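Local coordinates for protein alpha-L-rhamnosidase (Klebsiella oxytoca, PDB 4XHC) that probably removes terminal alpha-L-rhamnose from rhamnosides by hydrolysis, as a family GH78 alpha-L-rhamnosidase, and binds rhamnose in a pocket of its helical domain, at residues L107-Q112 with A122-T127; T341-S346 with Q402-A407; Y420-R425 with W430-W435. All coordinates share one frame; numbering follows the deposited sequence.

Interaction 1. Residues L107-Q112 with A122-T127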
loop_
_atom_site.group_PDB
_atom_site.type_symbol
_atom_site.label_atom_id
_atom_site.label_comp_id
_atom_site.label_asym_id
_atom_site.label_seq_id
_atom_site.Cartn_x
_atom_site.Cartn_y
_atom_site.Cartn_z
ATOM N N LEU A 107 0.130 10.944 9.090
ATOM C CA LEU A 107 0.539 9.999 10.142
ATOM C C LEU A 107 2.066 9.757 10.186
ATOM O O LEU A 107 2.705 9.569 9.149
ATOM C CB LEU A 107 -0.183 8.668 9.948
ATOM C CG LEU A 107 -0.097 7.666 11.103
ATOM C CD1 LEU A 107 -0.893 8.127 12.312
ATOM C CD2 LEU A 107 -0.593 6.297 10.657
ATOM N N HIS A 108 2.628 9.770 11.396
ATOM C CA HIS A 108 4.048 9.492 11.638
ATOM C C HIS A 108 4.120 8.443 12.730
ATOM O O HIS A 108 3.424 8.570 13.728
ATOM C CB HIS A 108 4.767 10.781 12.084
ATOM C CG HIS A 108 6.194 10.587 12.519
ATOM N ND1 HIS A 108 6.659 11.006 13.747
ATOM C CD2 HIS A 108 7.263 10.057 11.881
ATOM C CE1 HIS A 108 7.946 10.729 13.854
ATOM N NE2 HIS A 108 8.338 10.154 12.733
ATOM N N PHE A 109 4.927 7.399 12.546
ATOM C CA PHE A 109 5.208 6.450 13.638
ATOM C C PHE A 109 6.580 5.790 13.527
ATOM O O PHE A 109 7.171 5.740 12.456
ATOM C CB PHE A 109 4.108 5.383 13.754
ATOM C CG PHE A 109 4.020 4.462 12.572
ATOM C CD1 PHE A 109 4.900 3.398 12.437
ATOM C CD2 PHE A 109 3.049 4.652 11.603
ATOM C CE1 PHE A 109 4.827 2.550 11.347
ATOM C CE2 PHE A 109 2.968 3.812 10.511
ATOM C CZ PHE A 109 3.858 2.759 10.378
ATOM N N LEU A 110 7.089 5.314 14.656
ATOM C CA LEU A 110 8.329 4.552 14.699
ATOM C C LEU A 110 8.004 3.161 15.187
ATOM O O LEU A 110 7.166 2.996 16.066
ATOM C CB LEU A 110 9.344 5.170 15.675
ATOM C CG LEU A 110 9.832 6.614 15.525
ATOM C CD1 LEU A 110 11.045 6.819 16.428
ATOM C CD2 LEU A 110 10.183 6.960 14.089
ATOM N N CYS A 111 8.684 2.161 14.642
ATOM C CA CYS A 111 8.557 0.804 15.154
ATOM C C CYS A 111 9.840 0.005 14.961
ATOM O O CYS A 111 10.678 0.359 14.140
ATOM C CB CYS A 111 7.357 0.088 14.512
ATOM S SG CYS A 111 7.484 -0.217 12.736
ATOM N N GLN A 112 9.961 -1.079 15.726
ATOM C CA GLN A 112 11.194 -1.854 15.810
ATOM C C GLN A 112 10.953 -3.323 16.137
ATOM O O GLN A 112 9.879 -3.712 16.582
ATOM C CB GLN A 112 12.102 -1.253 16.885
ATOM C CG GLN A 112 11.475 -1.227 18.265
ATOM C CD GLN A 112 12.334 -0.510 19.277
ATOM O OE1 GLN A 112 12.816 0.588 19.030
ATOM N NE2 GLN A 112 12.526 -1.130 20.431
ATOM N N ALA A 122 7.761 -6.918 7.483
ATOM C CA ALA A 122 6.603 -6.812 8.356
ATOM C C ALA A 122 5.433 -6.220 7.564
ATOM O O ALA A 122 5.536 -5.106 7.042
ATOM C CB ALA A 122 6.933 -5.945 9.556
ATOM N N HIS A 123 4.335 -6.964 7.472
ATOM C CA HIS A 123 3.184 -6.539 6.689
ATOM C C HIS A 123 2.095 -6.013 7.620
ATOM O O HIS A 123 1.550 -6.751 8.426
ATOM C CB HIS A 123 2.690 -7.713 5.835
ATOM C CG HIS A 123 1.417 -7.451 5.092
ATOM N ND1 HIS A 123 0.626 -8.468 4.601
ATOM C CD2 HIS A 123 0.795 -6.297 4.757
ATOM C CE1 HIS A 123 -0.430 -7.953 3.998
ATOM N NE2 HIS A 123 -0.351 -6.637 4.075
ATOM N N LEU A 124 1.792 -4.724 7.502
ATOM C CA LEU A 124 0.779 -4.083 8.323
ATOM C C LEU A 124 -0.376 -3.632 7.470
ATOM O O LEU A 124 -0.227 -3.437 6.275
ATOM C CB LEU A 124 1.339 -2.833 8.998
ATOM C CG LEU A 124 2.551 -2.983 9.895
ATOM C CD1 LEU A 124 3.060 -1.603 10.269
ATOM C CD2 LEU A 124 2.207 -3.789 11.134
ATOM N N GLN A 125 -1.515 -3.430 8.121
ATOM C CA GLN A 125 -2.682 -2.827 7.504
ATOM C C GLN A 125 -3.234 -1.761 8.430
ATOM O O GLN A 125 -3.507 -2.043 9.600
ATOM C CB GLN A 125 -3.750 -3.890 7.273
ATOM C CG GLN A 125 -5.158 -3.352 7.049
ATOM C CD GLN A 125 -5.874 -4.096 5.975
ATOM O OE1 GLN A 125 -6.828 -4.842 6.230
ATOM N NE2 GLN A 125 -5.405 -3.918 4.754
ATOM N N LEU A 126 -3.416 -0.553 7.894
ATOM C CA LEU A 126 -3.958 0.571 8.647
ATOM C C LEU A 126 -5.330 0.954 8.129
ATOM O O LEU A 126 -5.567 0.938 6.926
ATOM C CB LEU A 126 -3.032 1.775 8.535
ATOM C CG LEU A 126 -1.553 1.554 8.845
ATOM C CD1 LEU A 126 -0.841 2.888 8.832
ATOM C CD2 LEU A 126 -1.354 0.879 10.191
ATOM N N THR A 127 -6.237 1.290 9.041
ATOM C CA THR A 127 -7.591 1.726 8.680
ATOM C C THR A 127 -7.951 2.956 9.500
ATOM O O THR A 127 -7.725 2.988 10.710
ATOM C CB THR A 127 -8.609 0.609 8.921
ATOM O OG1 THR A 127 -8.104 -0.602 8.372
ATOM C CG2 THR A 127 -9.920 0.911 8.259
#
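Leu107 and Phe109 meet Leu124 and Leu126 across the interior of a beta-sandwich in the N-terminal domain of this GH78 enzyme, a worked example of strands from two sheets meeting through their side chains. Residues 107-112 belong to strand 106-115 of one antiparallel sheet, and residues 122-127 to strand 122-129 of the other. The segment axes come no closer than 11.2 Å, too far for backbone pairing, and run roughly antiparallel at 143°; the two sheets face each other.

Polar interactions belong to the alternate residues, whose side chains leave the sandwich on its outer faces. His108 hydrogen-bonds to Glu164 and Glu195, and so links the two strands that flank its own. On the other sheet, His123 and Gln125 both bond to Asp155.

Between these two segments the contact is wholly apolar. The Phe109 ring, with CG lying between the backbone N and the carbonyl carbon (chi1 66°), reaches across so that its outer end meets both leucines: CZ of Phe109 lies 4.4 Å from CD1 of Leu124, and CE2 of Phe109 lies 4.3 Å from CD1 of Leu126. Both methyls approach the ring obliquely. Leu156 and Leu158 of strand 153-158, next to strand 122-129 in its sheet, extend this layer against Phe109 and Cys111, while Leu167 touches both Leu107 and Leu126. At the Leu107 end the two leucines cross obliquely. With CG of Leu107 opposite its backbone N (chi1 -168°), the branch is carried inward, and CD2 of Leu107 stops 3.9 Å from CD1 of Leu126.

Interaction 2. Residues T341-S346 with Q402-A407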
loop_
_atom_site.group_PDB
_atom_site.type_symbol
_atom_site.label_atom_id
_atom_site.label_comp_id
_atom_site.label_asym_id
_atom_site.label_seq_id
_atom_site.Cartn_x
_atom_site.Cartn_y
_atom_site.Cartn_z
ATOM N N THR A 341 -33.553 32.254 -18.215
ATOM C CA THR A 341 -34.013 31.530 -19.411
ATOM C C THR A 341 -34.749 30.229 -19.060
ATOM O O THR A 341 -35.406 29.647 -19.913
ATOM C CB THR A 341 -32.862 31.187 -20.393
ATOM O OG1 THR A 341 -31.967 30.243 -19.789
ATOM C CG2 THR A 341 -32.098 32.439 -20.807
ATOM N N ARG A 342 -34.654 29.773 -17.815
ATOM C CA ARG A 342 -35.404 28.588 -17.428
ATOM C C ARG A 342 -36.883 28.855 -17.108
ATOM O O ARG A 342 -37.638 27.919 -16.880
ATOM C CB ARG A 342 -34.736 27.863 -16.261
ATOM C CG ARG A 342 -34.818 26.358 -16.440
ATOM C CD ARG A 342 -34.521 25.611 -15.172
ATOM N NE ARG A 342 -35.210 24.327 -15.151
ATOM C CZ ARG A 342 -34.698 23.173 -15.557
ATOM N NH1 ARG A 342 -33.471 23.098 -16.057
ATOM N NH2 ARG A 342 -35.428 22.076 -15.451
ATOM N N CYS A 343 -37.295 30.115 -17.087
ATOM C CA CYS A 343 -38.688 30.452 -16.826
ATOM C C CYS A 343 -39.512 30.322 -18.085
ATOM O O CYS A 343 -39.042 30.659 -19.154
ATOM C CB CYS A 343 -38.799 31.872 -16.286
ATOM S SG CYS A 343 -37.880 32.097 -14.741
ATOM N N ASP A 344 -40.740 29.827 -17.943
ATOM C CA ASP A 344 -41.704 29.794 -19.047
ATOM C C ASP A 344 -42.303 31.197 -19.275
ATOM O O ASP A 344 -41.887 32.173 -18.625
ATOM C CB ASP A 344 -42.795 28.717 -18.816
ATOM C CG ASP A 344 -43.681 28.980 -17.582
ATOM O OD1 ASP A 344 -43.901 30.155 -17.197
ATOM O OD2 ASP A 344 -44.177 27.988 -16.994
ATOM N N ALA A 345 -43.260 31.291 -20.205
ATOM C CA ALA A 345 -43.950 32.553 -20.504
ATOM C C ALA A 345 -44.519 33.207 -19.239
ATOM O O ALA A 345 -44.314 34.400 -19.017
ATOM C CB ALA A 345 -45.057 32.329 -21.531
ATOM N N SER A 346 -45.195 32.411 -18.405
ATOM C CA SER A 346 -45.812 32.888 -17.151
ATOM C C SER A 346 -44.838 33.194 -15.966
ATOM O O SER A 346 -45.278 33.611 -14.902
ATOM C CB SER A 346 -46.886 31.890 -16.695
ATOM O OG SER A 346 -46.300 30.793 -16.020
ATOM N N GLN A 402 -40.760 41.283 -9.449
ATOM C CA GLN A 402 -42.188 41.346 -9.206
ATOM C C GLN A 402 -42.951 40.266 -9.975
ATOM O O GLN A 402 -43.862 39.646 -9.428
ATOM C CB GLN A 402 -42.747 42.738 -9.563
ATOM C CG GLN A 402 -44.024 43.089 -8.816
ATOM C CD GLN A 402 -44.025 42.540 -7.387
ATOM O OE1 GLN A 402 -44.652 41.506 -7.100
ATOM N NE2 GLN A 402 -43.284 43.195 -6.496
ATOM N N GLN A 403 -42.595 40.066 -11.246
ATOM C CA GLN A 403 -43.225 39.027 -12.069
ATOM C C GLN A 403 -43.053 37.668 -11.439
ATOM O O GLN A 403 -44.019 36.924 -11.315
ATOM C CB GLN A 403 -42.663 39.043 -13.488
ATOM C CG GLN A 403 -43.164 40.235 -14.285
ATOM C CD GLN A 403 -42.417 40.409 -15.585
ATOM O OE1 GLN A 403 -41.948 39.426 -16.173
ATOM N NE2 GLN A 403 -42.302 41.655 -16.046
ATOM N N LEU A 404 -41.832 37.364 -11.004
ATOM C CA LEU A 404 -41.517 36.052 -10.431
ATOM C C LEU A 404 -42.260 35.804 -9.119
ATOM O O LEU A 404 -42.802 34.718 -8.912
ATOM C CB LEU A 404 -40.011 35.901 -10.202
ATOM C CG LEU A 404 -39.092 35.959 -11.422
ATOM C CD1 LEU A 404 -37.642 35.787 -10.994
ATOM C CD2 LEU A 404 -39.466 34.905 -12.452
ATOM N N LYS A 405 -42.277 36.794 -8.233
ATOM C CA LYS A 405 -43.046 36.674 -6.999
ATOM C C LYS A 405 -44.541 36.456 -7.268
ATOM O O LYS A 405 -45.152 35.585 -6.652
ATOM C CB LYS A 405 -42.873 37.905 -6.122
ATOM C CG LYS A 405 -41.492 38.043 -5.533
ATOM C CD LYS A 405 -41.468 39.073 -4.424
ATOM C CE LYS A 405 -40.052 39.241 -3.918
ATOM N NZ LYS A 405 -39.976 40.075 -2.697
ATOM N N SER A 406 -45.126 37.250 -8.170
ATOM C CA SER A 406 -46.534 37.068 -8.550
ATOM C C SER A 406 -46.802 35.688 -9.138
ATOM O O SER A 406 -47.784 35.033 -8.779
ATOM C CB SER A 406 -46.978 38.119 -9.562
ATOM O OG SER A 406 -47.009 39.383 -8.945
ATOM N N ALA A 407 -45.938 35.255 -10.043
ATOM C CA ALA A 407 -46.090 33.958 -10.668
ATOM C C ALA A 407 -46.005 32.833 -9.626
ATOM O O ALA A 407 -46.714 31.828 -9.727
ATOM C CB ALA A 407 -45.043 33.777 -11.747
#
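In the helical six-hairpin domain of the enzyme, residues 341-346 of the loop leaving helix 322-340 meet residues 402-407 of helix 391-412 at two points, Cys343 with Leu404 and Ser346 with Ala407. The first is apolar: SG of Cys343 sits 4.0 Å from CD2 of Leu404. The CB of Leu404 starts off across the line to the loop, and it is the CD2 branch that brings the side chain to the sulfur. Leu375 of helix 368-389 also touches both residues, which are buried.

One helical turn on, the loop offers backbone instead of side chain. The carbonyl O of Ser346 lies 3.2 Å from CB of Ala407, a plain contact of backbone on methyl; Val348 also packs on Ala407.

The loop's shape is held from within. OG of Ser346 donates to OD1 of Asp344 over 2.7 Å, meeting the syn side 27° out of the carboxylate plane, and the same oxygen accepts from the backbone N of Val348. One carboxylate oxygen thus gathers the turn that presents Ser346 O to the helix. Such packing of an inter-helix connection on the flank of a later helix is in keeping with the (alpha/alpha)6 barrel of GH78 enzymes.

Interaction 3. Residues Y420-R425 with W430-W435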
loop_
_atom_site.group_PDB
_atom_site.type_symbol
_atom_site.label_atom_id
_atom_site.label_comp_id
_atom_site.label_asym_id
_atom_site.label_seq_id
_atom_site.Cartn_x
_atom_site.Cartn_y
_atom_site.Cartn_z
ATOM N N TYR A 420 -46.984 26.013 -0.249
ATOM C CA TYR A 420 -46.721 26.009 -1.677
ATOM C C TYR A 420 -46.592 24.560 -2.167
ATOM O O TYR A 420 -46.017 23.718 -1.480
ATOM C CB TYR A 420 -45.440 26.792 -1.998
ATOM C CG TYR A 420 -45.498 28.279 -1.685
ATOM C CD1 TYR A 420 -46.059 29.182 -2.587
ATOM C CD2 TYR A 420 -44.979 28.781 -0.494
ATOM C CE1 TYR A 420 -46.104 30.539 -2.307
ATOM C CE2 TYR A 420 -45.024 30.134 -0.201
ATOM C CZ TYR A 420 -45.579 31.012 -1.112
ATOM O OH TYR A 420 -45.618 32.362 -0.820
ATOM N N VAL A 421 -47.121 24.288 -3.357
ATOM C CA VAL A 421 -46.944 23.000 -4.011
ATOM C C VAL A 421 -45.856 23.079 -5.094
ATOM O O VAL A 421 -45.503 24.158 -5.560
ATOM C CB VAL A 421 -48.263 22.477 -4.615
ATOM C CG1 VAL A 421 -49.331 22.382 -3.538
ATOM C CG2 VAL A 421 -48.745 23.351 -5.767
ATOM N N SER A 422 -45.331 21.926 -5.492
ATOM C CA SER A 422 -44.210 21.855 -6.433
ATOM C C SER A 422 -44.400 20.716 -7.449
ATOM O O SER A 422 -44.730 19.586 -7.081
ATOM C CB SER A 422 -42.905 21.672 -5.649
ATOM O OG SER A 422 -41.763 21.834 -6.479
ATOM N N GLY A 423 -44.199 21.032 -8.725
ATOM C CA GLY A 423 -44.301 20.054 -9.808
ATOM C C GLY A 423 -45.712 19.716 -10.237
ATOM O O GLY A 423 -46.682 20.096 -9.587
ATOM N N ALA A 424 -45.813 18.958 -11.322
ATOM C CA ALA A 424 -47.098 18.519 -11.872
ATOM C C ALA A 424 -47.956 17.700 -10.905
ATOM O O ALA A 424 -49.169 17.746 -10.998
ATOM C CB ALA A 424 -46.881 17.739 -13.159
ATOM N N ARG A 425 -47.350 16.967 -9.980
ATOM C CA ARG A 425 -48.131 16.218 -8.985
ATOM C C ARG A 425 -48.348 16.987 -7.653
ATOM O O ARG A 425 -48.803 16.418 -6.663
ATOM C CB ARG A 425 -47.507 14.841 -8.755
ATOM C CG ARG A 425 -48.068 13.778 -9.676
ATOM C CD ARG A 425 -47.118 12.594 -9.851
ATOM N NE ARG A 425 -46.509 12.146 -8.577
ATOM C CZ ARG A 425 -47.144 11.439 -7.634
ATOM N NH1 ARG A 425 -48.428 11.108 -7.784
ATOM N NH2 ARG A 425 -46.495 11.070 -6.532
ATOM N N TRP A 430 -40.856 20.415 2.782
ATOM C CA TRP A 430 -40.312 21.462 3.652
ATOM C C TRP A 430 -39.517 22.470 2.829
ATOM O O TRP A 430 -39.573 23.672 3.087
ATOM C CB TRP A 430 -39.389 20.877 4.718
ATOM C CG TRP A 430 -40.080 20.303 5.887
ATOM C CD1 TRP A 430 -40.767 19.132 5.932
ATOM C CD2 TRP A 430 -40.132 20.850 7.202
ATOM N NE1 TRP A 430 -41.253 18.919 7.192
ATOM C CE2 TRP A 430 -40.874 19.959 7.992
ATOM C CE3 TRP A 430 -39.629 22.009 7.790
ATOM C CZ2 TRP A 430 -41.123 20.184 9.337
ATOM C CZ3 TRP A 430 -39.876 22.232 9.136
ATOM C CH2 TRP A 430 -40.618 21.317 9.895
ATOM N N ALA A 431 -38.765 21.974 1.854
ATOM C CA ALA A 431 -37.863 22.819 1.095
ATOM C C ALA A 431 -38.601 23.960 0.368
ATOM O O ALA A 431 -38.186 25.117 0.421
ATOM C CB ALA A 431 -37.077 21.973 0.109
ATOM N N SER A 432 -39.698 23.630 -0.293
ATOM C CA SER A 432 -40.494 24.628 -0.988
ATOM C C SER A 432 -40.866 25.791 -0.079
ATOM O O SER A 432 -40.749 26.947 -0.473
ATOM C CB SER A 432 -41.774 23.998 -1.543
ATOM O OG SER A 432 -41.485 22.934 -2.430
ATOM N N GLN A 433 -41.306 25.487 1.138
ATOM C CA GLN A 433 -41.793 26.525 2.057
ATOM C C GLN A 433 -40.639 27.400 2.524
ATOM O O GLN A 433 -40.743 28.620 2.575
ATOM C CB GLN A 433 -42.466 25.919 3.288
ATOM C CG GLN A 433 -43.340 24.706 3.022
ATOM C CD GLN A 433 -44.272 24.896 1.846
ATOM O OE1 GLN A 433 -44.857 25.963 1.681
ATOM N NE2 GLN A 433 -44.423 23.859 1.031
ATOM N N ILE A 434 -39.534 26.756 2.867
ATOM C CA ILE A 434 -38.366 27.449 3.399
ATOM C C ILE A 434 -37.852 28.465 2.386
ATOM O O ILE A 434 -37.616 29.622 2.733
ATOM C CB ILE A 434 -37.250 26.435 3.761
ATOM C CG1 ILE A 434 -37.669 25.593 4.971
ATOM C CG2 ILE A 434 -35.940 27.141 4.064
ATOM C CD1 ILE A 434 -36.855 24.332 5.159
ATOM N N TRP A 435 -37.694 28.027 1.138
ATOM C CA TRP A 435 -37.079 28.869 0.118
ATOM C C TRP A 435 -37.993 29.980 -0.361
ATOM O O TRP A 435 -37.527 31.083 -0.628
ATOM C CB TRP A 435 -36.563 28.041 -1.065
ATOM C CG TRP A 435 -35.170 27.604 -0.849
ATOM C CD1 TRP A 435 -34.728 26.333 -0.584
ATOM C CD2 TRP A 435 -34.017 28.442 -0.820
ATOM N NE1 TRP A 435 -33.366 26.334 -0.412
ATOM C CE2 TRP A 435 -32.903 27.615 -0.549
ATOM C CE3 TRP A 435 -33.813 29.815 -0.986
ATOM C CZ2 TRP A 435 -31.600 28.122 -0.450
ATOM C CZ3 TRP A 435 -32.513 30.321 -0.886
ATOM C CH2 TRP A 435 -31.427 29.476 -0.622
HETATM O O HOH W 1 -39.526 22.322 -4.052
#
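Tyr420, at the end of strand 419-420, passes alongside Gln433 of helix 430-438 with their CA atoms 6.2 Å apart, and the chain then runs on irregularly through Ser422. The amide of Gln433 pairs with the backbone of Tyr420 much as a neighbouring strand would. OE1 of Gln433 accepts from N of Tyr420 over 2.9 Å, and NE2 of Gln433 donates to O of Tyr420 over 3.0 Å. Both bonds are nearly straight (167° at the hydrogen) and each uses an in-plane lone pair. A bend in the Gln433 chain (chi2 -47°) folds the amide over to the strand. NE2 also bonds to Ser429 O, so three bonds fix the amide's rotation. OE1 of Gln433 further lies at the edge of the tyrosine ring, 3.6 Å from CD2 of Tyr420, with the amide and ring planes 16° apart.

A second link runs through a water, 2.6 Å from Ser432 OG and more weakly joined to Ser422 OG at 3.3 Å. The two hydroxyls have other partners too: Ser429 OG for Ser432, and Asn366 OD1 and Ala369 N for Ser422. Around this junction, helix 368-389 touches both serines, helix 444-456 packs on Tyr420 and Gln433, and Trp413 of strand 413-414 meets the Tyr420 ring edge-to-face.

From the N terminus, interaction 1 comes first, closing a connection of nine residues and joining the two sheets of the N-terminal beta-sandwich. Interaction 2 follows in the helical domain and closes 55 residues, 33 of them helical, including helix 368-389. Interaction 3 closes a turn of only four residues. The three are in series: none nests in another and none crosses. Interaction 1 lies on the opposite side of the chain's centre from the others, its centre about 61 Å from that of interaction 2 and about 53 Å from that of interaction 3. Interactions 2 and 3, with centres about 16 Å apart, do not touch, yet helix 368-389 packs against both and relates them indirectly.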